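Local coordinates for protein EXOU (Pseudomonas aeruginosa, PDB 4AKX) that acts as a phospholipase toxin delivered by the type III secretion system, probably attacking host-cell membranes, and forms a complex with the chaperone SpcU, probably before export, at residues A497-A501 with E512-S516; L518-D522 with S560-A564; A95-E101 with Q432-G436. All coordinates share one frame; numbering follows the deposited sequence.

Interaction 1 (A497-A501 with E512-S516); sequences AIVSA and EAMRS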
ATOM      1  N   ALA B 497     -14.539  48.167 -32.355  1.00 55.61           N
ATOM      2  CA  ALA B 497     -15.918  47.772 -32.162  1.00 54.91           C
ATOM      3  C   ALA B 497     -16.359  47.890 -30.684  1.00 54.58           C
ATOM      4  O   ALA B 497     -17.253  48.708 -30.342  1.00 57.20           O
ATOM      5  CB  ALA B 497     -16.114  46.365 -32.682  1.00 52.77           C
ATOM      6  N   ILE B 498     -15.710  47.120 -29.818  1.00 50.20           N
ATOM      7  CA  ILE B 498     -15.955  47.216 -28.405  1.00 53.18           C
ATOM      8  C   ILE B 498     -16.062  48.667 -27.955  1.00 59.92           C
ATOM      9  O   ILE B 498     -17.015  49.006 -27.270  1.00 66.53           O
ATOM     10  CB  ILE B 498     -14.904  46.469 -27.543  1.00 50.53           C
ATOM     11  CG1 ILE B 498     -15.007  44.964 -27.717  1.00 45.86           C
ATOM     12  CG2 ILE B 498     -15.144  46.727 -26.060  1.00 51.56           C
ATOM     13  CD1 ILE B 498     -13.731  44.282 -27.362  1.00 43.94           C
ATOM     14  N   VAL B 499     -15.111  49.524 -28.340  1.00 62.88           N
ATOM     15  CA  VAL B 499     -15.088  50.915 -27.833  1.00 67.79           C
ATOM     16  C   VAL B 499     -16.259  51.750 -28.349  1.00 71.11           C
ATOM     17  O   VAL B 499     -16.967  52.376 -27.562  1.00 75.27           O
ATOM     18  CB  VAL B 499     -13.730  51.649 -28.075  1.00 68.88           C
ATOM     19  CG1 VAL B 499     -13.865  53.137 -27.807  1.00 68.42           C
ATOM     20  CG2 VAL B 499     -12.619  51.063 -27.207  1.00 64.08           C
ATOM     21  N   SER B 500     -16.485  51.723 -29.659  1.00 74.06           N
ATOM     22  CA  SER B 500     -17.571  52.504 -30.279  1.00 81.80           C
ATOM     23  C   SER B 500     -18.957  52.041 -29.838  1.00 84.86           C
ATOM     24  O   SER B 500     -19.938  52.760 -30.008  1.00 89.19           O
ATOM     25  CB  SER B 500     -17.487  52.414 -31.789  1.00 81.76           C
ATOM     26  OG  SER B 500     -18.120  51.231 -32.230  1.00 83.68           O
ATOM     27  N   ALA B 501     -19.026  50.825 -29.296  1.00 86.78           N
ATOM     28  CA  ALA B 501     -20.262  50.280 -28.727  1.00 88.56           C
ATOM     29  C   ALA B 501     -20.611  50.895 -27.350  1.00 93.31           C
ATOM     30  O   ALA B 501     -21.787  51.145 -27.036  1.00 93.81           O
ATOM     31  CB  ALA B 501     -20.162  48.765 -28.636  1.00 76.86           C
ATOM     32  N   GLU B 512     -22.999  44.053 -35.058  1.00 82.86           N
ATOM     33  CA  GLU B 512     -22.412  43.454 -36.236  1.00 84.36           C
ATOM     34  C   GLU B 512     -20.874  43.606 -36.347  1.00 81.01           C
ATOM     35  O   GLU B 512     -20.181  42.660 -36.743  1.00 79.93           O
ATOM     36  CB  GLU B 512     -23.089  43.992 -37.483  1.00 94.98           C
ATOM     37  CG  GLU B 512     -22.787  43.172 -38.726  1.00112.37           C
ATOM     38  CD  GLU B 512     -22.504  44.091 -39.934  1.00128.82           C
ATOM     39  OE1 GLU B 512     -23.056  45.228 -39.961  1.00145.86           O
ATOM     40  OE2 GLU B 512     -21.731  43.672 -40.852  1.00135.62           O
ATOM     41  N   ALA B 513     -20.358  44.795 -36.038  1.00 78.13           N
ATOM     42  CA  ALA B 513     -18.926  45.086 -36.179  1.00 70.08           C
ATOM     43  C   ALA B 513     -18.062  44.117 -35.375  1.00 70.63           C
ATOM     44  O   ALA B 513     -17.042  43.639 -35.874  1.00 76.26           O
ATOM     45  CB  ALA B 513     -18.626  46.520 -35.782  1.00 67.85           C
HETATM   46  N   MSE B 514     -18.473  43.789 -34.150  1.00 67.70           N
HETATM   47  CA  MSE B 514     -17.749  42.772 -33.393  1.00 66.15           C
HETATM   48  C   MSE B 514     -17.890  41.426 -34.080  1.00 66.11           C
HETATM   49  O   MSE B 514     -16.906  40.667 -34.220  1.00 63.57           O
HETATM   50  CB  MSE B 514     -18.232  42.681 -31.960  1.00 68.09           C
HETATM   51  CG  MSE B 514     -18.225  44.061 -31.340  1.00 78.80           C
HETATM   52 SE   MSE B 514     -18.545  43.953 -29.397  1.00100.10          SE
HETATM   53  CE  MSE B 514     -20.363  44.705 -29.349  1.00 92.80           C
ATOM     54  N   ARG B 515     -19.100  41.113 -34.533  1.00 62.84           N
ATOM     55  CA  ARG B 515     -19.306  39.856 -35.196  1.00 63.57           C
ATOM     56  C   ARG B 515     -18.343  39.707 -36.359  1.00 63.30           C
ATOM     57  O   ARG B 515     -17.757  38.638 -36.558  1.00 62.01           O
ATOM     58  CB  ARG B 515     -20.746  39.698 -35.645  1.00 69.93           C
ATOM     59  CG  ARG B 515     -21.595  38.972 -34.613  1.00 81.25           C
ATOM     60  CD  ARG B 515     -23.065  39.103 -34.948  1.00 98.01           C
ATOM     61  NE  ARG B 515     -23.897  39.317 -33.770  1.00104.11           N
ATOM     62  CZ  ARG B 515     -25.077  39.937 -33.801  1.00120.66           C
ATOM     63  NH1 ARG B 515     -25.546  40.420 -34.954  1.00116.29           N
ATOM     64  NH2 ARG B 515     -25.783  40.091 -32.677  1.00125.57           N
ATOM     65  N   SER B 516     -18.135  40.800 -37.086  1.00 63.22           N
ATOM     66  CA  SER B 516     -17.337  40.781 -38.288  1.00 61.81           C
ATOM     67  C   SER B 516     -15.902  40.504 -37.963  1.00 64.52           C
ATOM     68  O   SER B 516     -15.210  39.778 -38.698  1.00 70.82           O
ATOM     69  CB  SER B 516     -17.435  42.104 -38.966  1.00 62.35           C
ATOM     70  OG  SER B 516     -18.791  42.376 -39.201  1.00 73.87           O
TER
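Ala497 and Met514 meet at the middle of this contact, the methyl of Ala497 lying against the side chain of Met514, which is present as selenomethionine. Ala497 CB comes to 3.4 Å from Met514 CG, close to the start of the chain. Further out, the selenium passes Ile498: Met514 SE is 4.0 Å from Ile498 CG1, and the two side chains cross at about a right angle. The terminal methyl then reaches the next turn, with Met514 CE at 4.1 Å from Ala501 CB. One residue thus touches three on the facing helix. Its first torsion sets this up by placing CG opposite the carbonyl carbon (chi1 -52°), and a bend at chi3 (-109°) turns CE toward Ala501. The methyl of Ala497 also meets that of Ala513, CB to CB 4.0 Å, at the more open edge of the patch.

No hydrogen bond joins the segments, and the serines look after their own helices. Ser516 OG gives a bond to Glu512 O, 2.8 Å long, standing above the carbonyl plane; Ser500 OG bonds Ala497 O at 3.3 Å, tilted only slightly from the plane of that carbonyl. Both carbonyls also take a backbone N-H from the residue four places on. At the start of the second helix, Asp511 accepts a hydrogen bond from Met514 N through OD1, while His546 and Leu549 of helix 544-552 cover Ile498.

Alanines line much of the interface, where the short axes are 9.3 Å apart at closest and nearly antiparallel, at 171°. Helices 474-502 and 512-524, consecutive in the chain and joined by a short connection, form a helical hairpin in the middle helical domain of the toxin.

Interaction 2 (L518-D522 with S560-A564); sequences LQRLD and SPVLA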
ATOM      1  N   LEU B 518     -14.890  39.087 -35.097  1.00 53.10           N
ATOM      2  CA  LEU B 518     -14.833  37.726 -34.587  1.00 51.45           C
ATOM      3  C   LEU B 518     -14.858  36.718 -35.737  1.00 53.91           C
ATOM      4  O   LEU B 518     -14.193  35.668 -35.675  1.00 51.30           O
ATOM      5  CB  LEU B 518     -15.937  37.466 -33.580  1.00 48.67           C
ATOM      6  CG  LEU B 518     -15.709  38.154 -32.256  1.00 46.70           C
ATOM      7  CD1 LEU B 518     -16.974  38.307 -31.455  1.00 44.15           C
ATOM      8  CD2 LEU B 518     -14.667  37.357 -31.485  1.00 45.90           C
ATOM      9  N   GLN B 519     -15.536  37.086 -36.824  1.00 55.84           N
ATOM     10  CA  GLN B 519     -15.480  36.292 -38.058  1.00 59.36           C
ATOM     11  C   GLN B 519     -14.106  36.256 -38.700  1.00 59.69           C
ATOM     12  O   GLN B 519     -13.741  35.281 -39.339  1.00 58.58           O
ATOM     13  CB  GLN B 519     -16.519  36.764 -39.051  1.00 58.47           C
ATOM     14  CG  GLN B 519     -17.892  36.413 -38.545  1.00 68.99           C
ATOM     15  CD  GLN B 519     -19.002  36.921 -39.408  1.00 71.26           C
ATOM     16  OE1 GLN B 519     -18.780  37.653 -40.355  1.00 77.69           O
ATOM     17  NE2 GLN B 519     -20.216  36.513 -39.090  1.00 81.80           N
ATOM     18  N   ARG B 520     -13.351  37.332 -38.537  1.00 59.45           N
ATOM     19  CA  ARG B 520     -12.084  37.424 -39.199  1.00 59.96           C
ATOM     20  C   ARG B 520     -11.084  36.616 -38.433  1.00 61.91           C
ATOM     21  O   ARG B 520     -10.185  35.997 -39.014  1.00 65.65           O
ATOM     22  CB  ARG B 520     -11.638  38.873 -39.320  1.00 60.21           C
ATOM     23  CG  ARG B 520     -12.081  39.505 -40.612  1.00 66.19           C
ATOM     24  CD  ARG B 520     -11.501  40.892 -40.788  1.00 69.93           C
ATOM     25  NE  ARG B 520     -12.316  41.661 -41.724  1.00 72.24           N
ATOM     26  CZ  ARG B 520     -12.365  41.427 -43.028  1.00 72.03           C
ATOM     27  NH1 ARG B 520     -11.645  40.447 -43.561  1.00 64.39           N
ATOM     28  NH2 ARG B 520     -13.143  42.170 -43.801  1.00 84.42           N
ATOM     29  N   LEU B 521     -11.260  36.611 -37.116  1.00 64.57           N
ATOM     30  CA  LEU B 521     -10.432  35.820 -36.227  1.00 60.20           C
ATOM     31  C   LEU B 521     -10.770  34.363 -36.399  1.00 61.07           C
ATOM     32  O   LEU B 521      -9.859  33.545 -36.515  1.00 64.83           O
ATOM     33  CB  LEU B 521     -10.663  36.206 -34.779  1.00 59.91           C
ATOM     34  CG  LEU B 521     -10.155  37.569 -34.362  1.00 60.53           C
ATOM     35  CD1 LEU B 521     -10.474  37.786 -32.888  1.00 55.57           C
ATOM     36  CD2 LEU B 521      -8.664  37.589 -34.616  1.00 57.24           C
ATOM     37  N   ASP B 522     -12.065  34.028 -36.432  1.00 53.99           N
ATOM     38  CA  ASP B 522     -12.446  32.638 -36.619  1.00 55.16           C
ATOM     39  C   ASP B 522     -11.810  32.066 -37.870  1.00 55.78           C
ATOM     40  O   ASP B 522     -11.455  30.915 -37.903  1.00 61.83           O
ATOM     41  CB  ASP B 522     -13.950  32.470 -36.684  1.00 64.52           C
ATOM     42  CG  ASP B 522     -14.656  32.845 -35.358  1.00 80.31           C
ATOM     43  OD1 ASP B 522     -14.181  32.446 -34.262  1.00 84.26           O
ATOM     44  OD2 ASP B 522     -15.711  33.529 -35.413  1.00 87.01           O
ATOM     45  N   SER B 560     -19.167  32.397 -32.497  1.00 60.28           N
ATOM     46  CA  SER B 560     -17.749  32.355 -32.819  1.00 55.57           C
ATOM     47  C   SER B 560     -16.938  31.332 -32.007  1.00 55.84           C
ATOM     48  O   SER B 560     -16.812  31.468 -30.804  1.00 61.65           O
ATOM     49  CB  SER B 560     -17.136  33.723 -32.596  1.00 53.69           C
ATOM     50  OG  SER B 560     -15.746  33.577 -32.538  1.00 56.76           O
ATOM     51  N   PRO B 561     -16.306  30.357 -32.686  1.00 56.93           N
ATOM     52  CA  PRO B 561     -15.304  29.467 -32.083  1.00 51.53           C
ATOM     53  C   PRO B 561     -14.194  30.148 -31.282  1.00 51.25           C
ATOM     54  O   PRO B 561     -13.716  29.551 -30.312  1.00 52.95           O
ATOM     55  CB  PRO B 561     -14.669  28.759 -33.299  1.00 45.45           C
ATOM     56  CG  PRO B 561     -15.233  29.409 -34.496  1.00 48.92           C
ATOM     57  CD  PRO B 561     -16.545  29.997 -34.090  1.00 55.80           C
ATOM     58  N   VAL B 562     -13.731  31.334 -31.704  1.00 50.91           N
ATOM     59  CA  VAL B 562     -12.527  31.904 -31.084  1.00 47.38           C
ATOM     60  C   VAL B 562     -12.945  32.456 -29.752  1.00 48.01           C
ATOM     61  O   VAL B 562     -12.343  32.181 -28.703  1.00 47.44           O
ATOM     62  CB  VAL B 562     -11.901  33.010 -31.917  1.00 44.07           C
ATOM     63  CG1 VAL B 562     -11.066  33.919 -31.027  1.00 45.83           C
ATOM     64  CG2 VAL B 562     -11.026  32.399 -32.984  1.00 45.66           C
ATOM     65  N   LEU B 563     -14.052  33.165 -29.797  1.00 44.62           N
ATOM     66  CA  LEU B 563     -14.669  33.628 -28.617  1.00 44.58           C
ATOM     67  C   LEU B 563     -15.047  32.472 -27.688  1.00 46.18           C
ATOM     68  O   LEU B 563     -14.886  32.583 -26.491  1.00 47.74           O
ATOM     69  CB  LEU B 563     -15.893  34.437 -28.980  1.00 43.36           C
ATOM     70  CG  LEU B 563     -16.403  35.311 -27.830  1.00 46.24           C
ATOM     71  CD1 LEU B 563     -15.307  36.201 -27.190  1.00 40.95           C
ATOM     72  CD2 LEU B 563     -17.615  36.119 -28.321  1.00 45.65           C
ATOM     73  N   ALA B 564     -15.563  31.372 -28.231  1.00 47.35           N
ATOM     74  CA  ALA B 564     -15.848  30.216 -27.397  1.00 46.48           C
ATOM     75  C   ALA B 564     -14.584  29.690 -26.726  1.00 47.99           C
ATOM     76  O   ALA B 564     -14.576  29.472 -25.530  1.00 59.18           O
ATOM     77  CB  ALA B 564     -16.520  29.134 -28.167  1.00 45.81           C
TER
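Leu518 and Asp522, one turn apart on helix 512-524, lie beside the start of helix 561-591, with Leu518 CA 6.4 Å from Ser560 CA and Asp522 CA 5.6 Å from Val562 CA. Both clear bonds across the contact end on Asp522 OD1. It accepts from Ser560 OG at 2.6 Å, on the lone pair facing the other carboxylate oxygen, and from Val562 N at 2.8 Å. Val562 N stands nearly in line with the C-O bond of OD1, though the N-H is bent, 148° at the hydrogen. Ser560 is itself the N-cap: its OG takes Leu563 N at 3.2 Å, nearly linear at 168°. Ser560 OG is thus donor to Asp522 OD1 and acceptor from Leu563 N, and the side chains of Asp522 and Pro561 cross at about a right angle.

Apolar groups close the rest. Leu518 CD1 lies 3.9 Å from Leu563 CD2, and Leu521 CB 4.2 Å from Val562 CG2; Ala490 and Phe491 of helix 474-502 back Leu521.

Through OD1, the N-cap serine and Val562 N are both tied to helix 512-524; two donors and the helix start would favour negative charge on that oxygen.

Interaction 3 (A95-E101 with Q432-G436); sequences AMLALEE and QERVG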
ATOM      1  N   ALA B  95      26.976  42.414  -5.045  1.00129.75           N
ATOM      2  CA  ALA B  95      26.132  42.221  -6.219  1.00129.24           C
ATOM      3  C   ALA B  95      25.788  43.537  -6.905  1.00130.09           C
ATOM      4  O   ALA B  95      25.841  43.636  -8.133  1.00130.08           O
ATOM      5  CB  ALA B  95      24.860  41.478  -5.840  1.00124.79           C
HETATM    6  N   MSE B  96      25.433  44.547  -6.114  1.00130.24           N
HETATM    7  CA  MSE B  96      24.887  45.781  -6.666  1.00130.51           C
HETATM    8  C   MSE B  96      25.898  46.368  -7.598  1.00125.93           C
HETATM    9  O   MSE B  96      25.562  46.804  -8.700  1.00124.05           O
HETATM   10  CB  MSE B  96      24.510  46.763  -5.561  1.00144.44           C
HETATM   11  CG  MSE B  96      23.482  46.212  -4.557  1.00162.98           C
HETATM   12 SE   MSE B  96      22.148  44.958  -5.327  1.00178.56          SE
HETATM   13  CE  MSE B  96      21.844  43.811  -3.747  1.00167.99           C
ATOM     14  N   LEU B  97      27.156  46.336  -7.174  1.00128.28           N
ATOM     15  CA  LEU B  97      28.279  46.749  -8.013  1.00127.44           C
ATOM     16  C   LEU B  97      28.425  45.857  -9.246  1.00123.88           C
ATOM     17  O   LEU B  97      28.379  46.348 -10.372  1.00121.70           O
ATOM     18  CB  LEU B  97      29.578  46.756  -7.206  1.00130.70           C
ATOM     19  CG  LEU B  97      29.709  47.825  -6.123  1.00131.55           C
ATOM     20  CD1 LEU B  97      30.664  47.358  -5.036  1.00137.69           C
ATOM     21  CD2 LEU B  97      30.174  49.138  -6.737  1.00133.01           C
ATOM     22  N   ALA B  98      28.579  44.548  -9.022  1.00121.88           N
ATOM     23  CA  ALA B  98      28.577  43.555 -10.107  1.00119.07           C
ATOM     24  C   ALA B  98      27.496  43.794 -11.184  1.00115.66           C
ATOM     25  O   ALA B  98      27.721  43.511 -12.363  1.00114.30           O
ATOM     26  CB  ALA B  98      28.466  42.147  -9.541  1.00116.49           C
ATOM     27  N   LEU B  99      26.346  44.333 -10.780  1.00112.42           N
ATOM     28  CA  LEU B  99      25.255  44.602 -11.714  1.00111.82           C
ATOM     29  C   LEU B  99      25.509  45.814 -12.602  1.00115.16           C
ATOM     30  O   LEU B  99      25.420  45.713 -13.826  1.00114.60           O
ATOM     31  CB  LEU B  99      23.911  44.727 -10.982  1.00111.52           C
ATOM     32  CG  LEU B  99      23.221  43.388 -10.624  1.00110.44           C
ATOM     33  CD1 LEU B  99      22.178  43.574  -9.530  1.00107.84           C
ATOM     34  CD2 LEU B  99      22.628  42.667 -11.836  1.00102.66           C
ATOM     35  N   GLU B 100      25.821  46.958 -11.997  1.00118.61           N
ATOM     36  CA  GLU B 100      26.161  48.142 -12.784  1.00122.74           C
ATOM     37  C   GLU B 100      27.526  48.007 -13.463  1.00125.84           C
ATOM     38  O   GLU B 100      27.766  48.625 -14.502  1.00126.34           O
ATOM     39  CB  GLU B 100      26.098  49.427 -11.942  1.00129.51           C
ATOM     40  CG  GLU B 100      24.690  50.003 -11.733  1.00134.88           C
ATOM     41  CD  GLU B 100      24.234  50.996 -12.815  1.00134.14           C
ATOM     42  OE1 GLU B 100      25.038  51.865 -13.234  1.00134.61           O
ATOM     43  OE2 GLU B 100      23.046  50.932 -13.217  1.00129.07           O
ATOM     44  N   GLU B 101      28.415  47.205 -12.878  1.00127.98           N
ATOM     45  CA  GLU B 101      29.738  46.978 -13.462  1.00130.94           C
ATOM     46  C   GLU B 101      29.602  46.340 -14.841  1.00134.13           C
ATOM     47  O   GLU B 101      30.195  46.811 -15.814  1.00135.21           O
ATOM     48  CB  GLU B 101      30.609  46.109 -12.547  1.00130.98           C
ATOM     49  CG  GLU B 101      31.991  45.797 -13.111  1.00135.29           C
ATOM     50  CD  GLU B 101      33.040  45.552 -12.031  1.00140.84           C
ATOM     51  OE1 GLU B 101      32.684  45.034 -10.944  1.00138.88           O
ATOM     52  OE2 GLU B 101      34.229  45.878 -12.272  1.00141.10           O
ATOM     53  N   GLN B 432      30.636  40.320  -5.451  1.00113.43           N
ATOM     54  CA  GLN B 432      31.022  40.944  -6.692  1.00112.22           C
ATOM     55  C   GLN B 432      31.462  39.879  -7.696  1.00113.63           C
ATOM     56  O   GLN B 432      30.933  39.824  -8.803  1.00110.93           O
ATOM     57  CB  GLN B 432      32.146  41.948  -6.436  1.00116.48           C
ATOM     58  CG  GLN B 432      32.711  42.622  -7.674  1.00117.75           C
ATOM     59  CD  GLN B 432      31.801  43.699  -8.208  1.00115.71           C
ATOM     60  OE1 GLN B 432      31.356  44.563  -7.464  1.00116.15           O
ATOM     61  NE2 GLN B 432      31.513  43.648  -9.505  1.00114.95           N
ATOM     62  N   GLU B 433      32.386  39.004  -7.280  1.00118.51           N
ATOM     63  CA  GLU B 433      33.086  38.088  -8.202  1.00120.65           C
ATOM     64  C   GLU B 433      32.235  36.904  -8.667  1.00117.28           C
ATOM     65  O   GLU B 433      32.260  36.562  -9.844  1.00117.31           O
ATOM     66  CB  GLU B 433      34.442  37.621  -7.620  1.00127.06           C
ATOM     67  CG  GLU B 433      35.405  36.980  -8.627  1.00131.55           C
ATOM     68  CD  GLU B 433      36.878  36.989  -8.176  1.00140.19           C
ATOM     69  OE1 GLU B 433      37.289  37.946  -7.475  1.00142.47           O
ATOM     70  OE2 GLU B 433      37.643  36.052  -8.550  1.00143.30           O
ATOM     71  N   ARG B 434      31.475  36.292  -7.762  1.00116.47           N
ATOM     72  CA  ARG B 434      30.545  35.217  -8.169  1.00117.69           C
ATOM     73  C   ARG B 434      29.415  35.738  -9.065  1.00112.92           C
ATOM     74  O   ARG B 434      29.104  35.147 -10.097  1.00109.60           O
ATOM     75  CB  ARG B 434      29.934  34.490  -6.961  1.00118.94           C
ATOM     76  CG  ARG B 434      30.922  33.930  -5.966  1.00123.03           C
ATOM     77  CD  ARG B 434      32.136  33.339  -6.644  1.00129.60           C
ATOM     78  NE  ARG B 434      33.238  33.237  -5.689  1.00140.24           N
ATOM     79  CZ  ARG B 434      34.346  32.521  -5.881  1.00146.88           C
ATOM     80  NH1 ARG B 434      34.517  31.831  -7.007  1.00150.63           N
ATOM     81  NH2 ARG B 434      35.281  32.482  -4.938  1.00150.85           N
ATOM     82  N   VAL B 435      28.796  36.837  -8.637  1.00111.92           N
ATOM     83  CA  VAL B 435      27.760  37.523  -9.411  1.00109.62           C
ATOM     84  C   VAL B 435      28.365  38.139 -10.670  1.00112.07           C
ATOM     85  O   VAL B 435      27.690  38.814 -11.430  1.00110.89           O
ATOM     86  CB  VAL B 435      27.090  38.630  -8.573  1.00105.33           C
ATOM     87  CG1 VAL B 435      25.939  39.254  -9.327  1.00102.55           C
ATOM     88  CG2 VAL B 435      26.591  38.067  -7.262  1.00106.41           C
ATOM     89  N   GLY B 436      29.656  37.912 -10.867  1.00119.11           N
ATOM     90  CA  GLY B 436      30.344  38.358 -12.066  1.00123.29           C
ATOM     91  C   GLY B 436      30.509  37.208 -13.043  1.00127.94           C
ATOM     92  O   GLY B 436      30.179  37.344 -14.220  1.00129.43           O
TER
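Gln432 reaches over helix 93-102 and gives up more surface here than any other residue. CG leaves anti to the backbone N, and a turn at chi2 (76°) swings the amide over Ala98. The firmer part of this meeting is with the backbone, where Ala98 CB is 3.5 Å from Gln432 O; the methyl faces both that carbonyl and the amide nitrogen, NE2. Ala98 CA and Gln432 CA are only 4.9 Å apart, the nearest pair of the two segments, which a small residue such as alanine permits. Around the amide, Leu97 flanks one end and the carboxylate of Glu101 the other, its plane turned 72° from that of the amide. The spacing at both ends is too tight to be trusted at this resolution, and the rotation of the amide about its last bond should be taken as doubtful.

Helix 93-102 follows strand 77-82 and leads to strand 110-114, its parallel neighbour in the mixed sheet, so it is the helix of a beta-alpha-beta crossover in the patatin-like phospholipase fold. Helix 423-441, much later in the sequence, lies beside it, the short axes approaching to 8.1 Å and crossing at -46°.

Val435, one turn beyond Gln432, carries the apolar half of the contact. Its two methyl branches divide the work: CG1, anti to the backbone N, rests 3.8 Å from Ala98 CB, while CG2 lies 4.1 Å from Ala95 CB. Both Ala95 and Val435 also touch Leu347 of strand 343-348, and Val435 reaches Leu345 as well, which places this end of the contact against the sheet. Gln432 lies at the partly exposed end, with Glu101 open to solvent beside it.

Interactions 1 and 2 share helix 512-524 and sit in the middle helical domain, their centres about 13 Å apart. Its first turn packs back on helix 474-502, and the following turns meet the start of helix 561-591. Both contacts are largely buried, but the first is wholly apolar across the helices, whereas the second adds a polar knot at a helix end. Interaction 3 lies on the opposite side of the chain's centre, about 52 and 50 Å from interactions 1 and 2, between centres. It joins two helices beside the phospholipase sheet, distant in sequence and only partly buried: Ala95 and Val435 touch the sheet, and glutamine covers the outer edge.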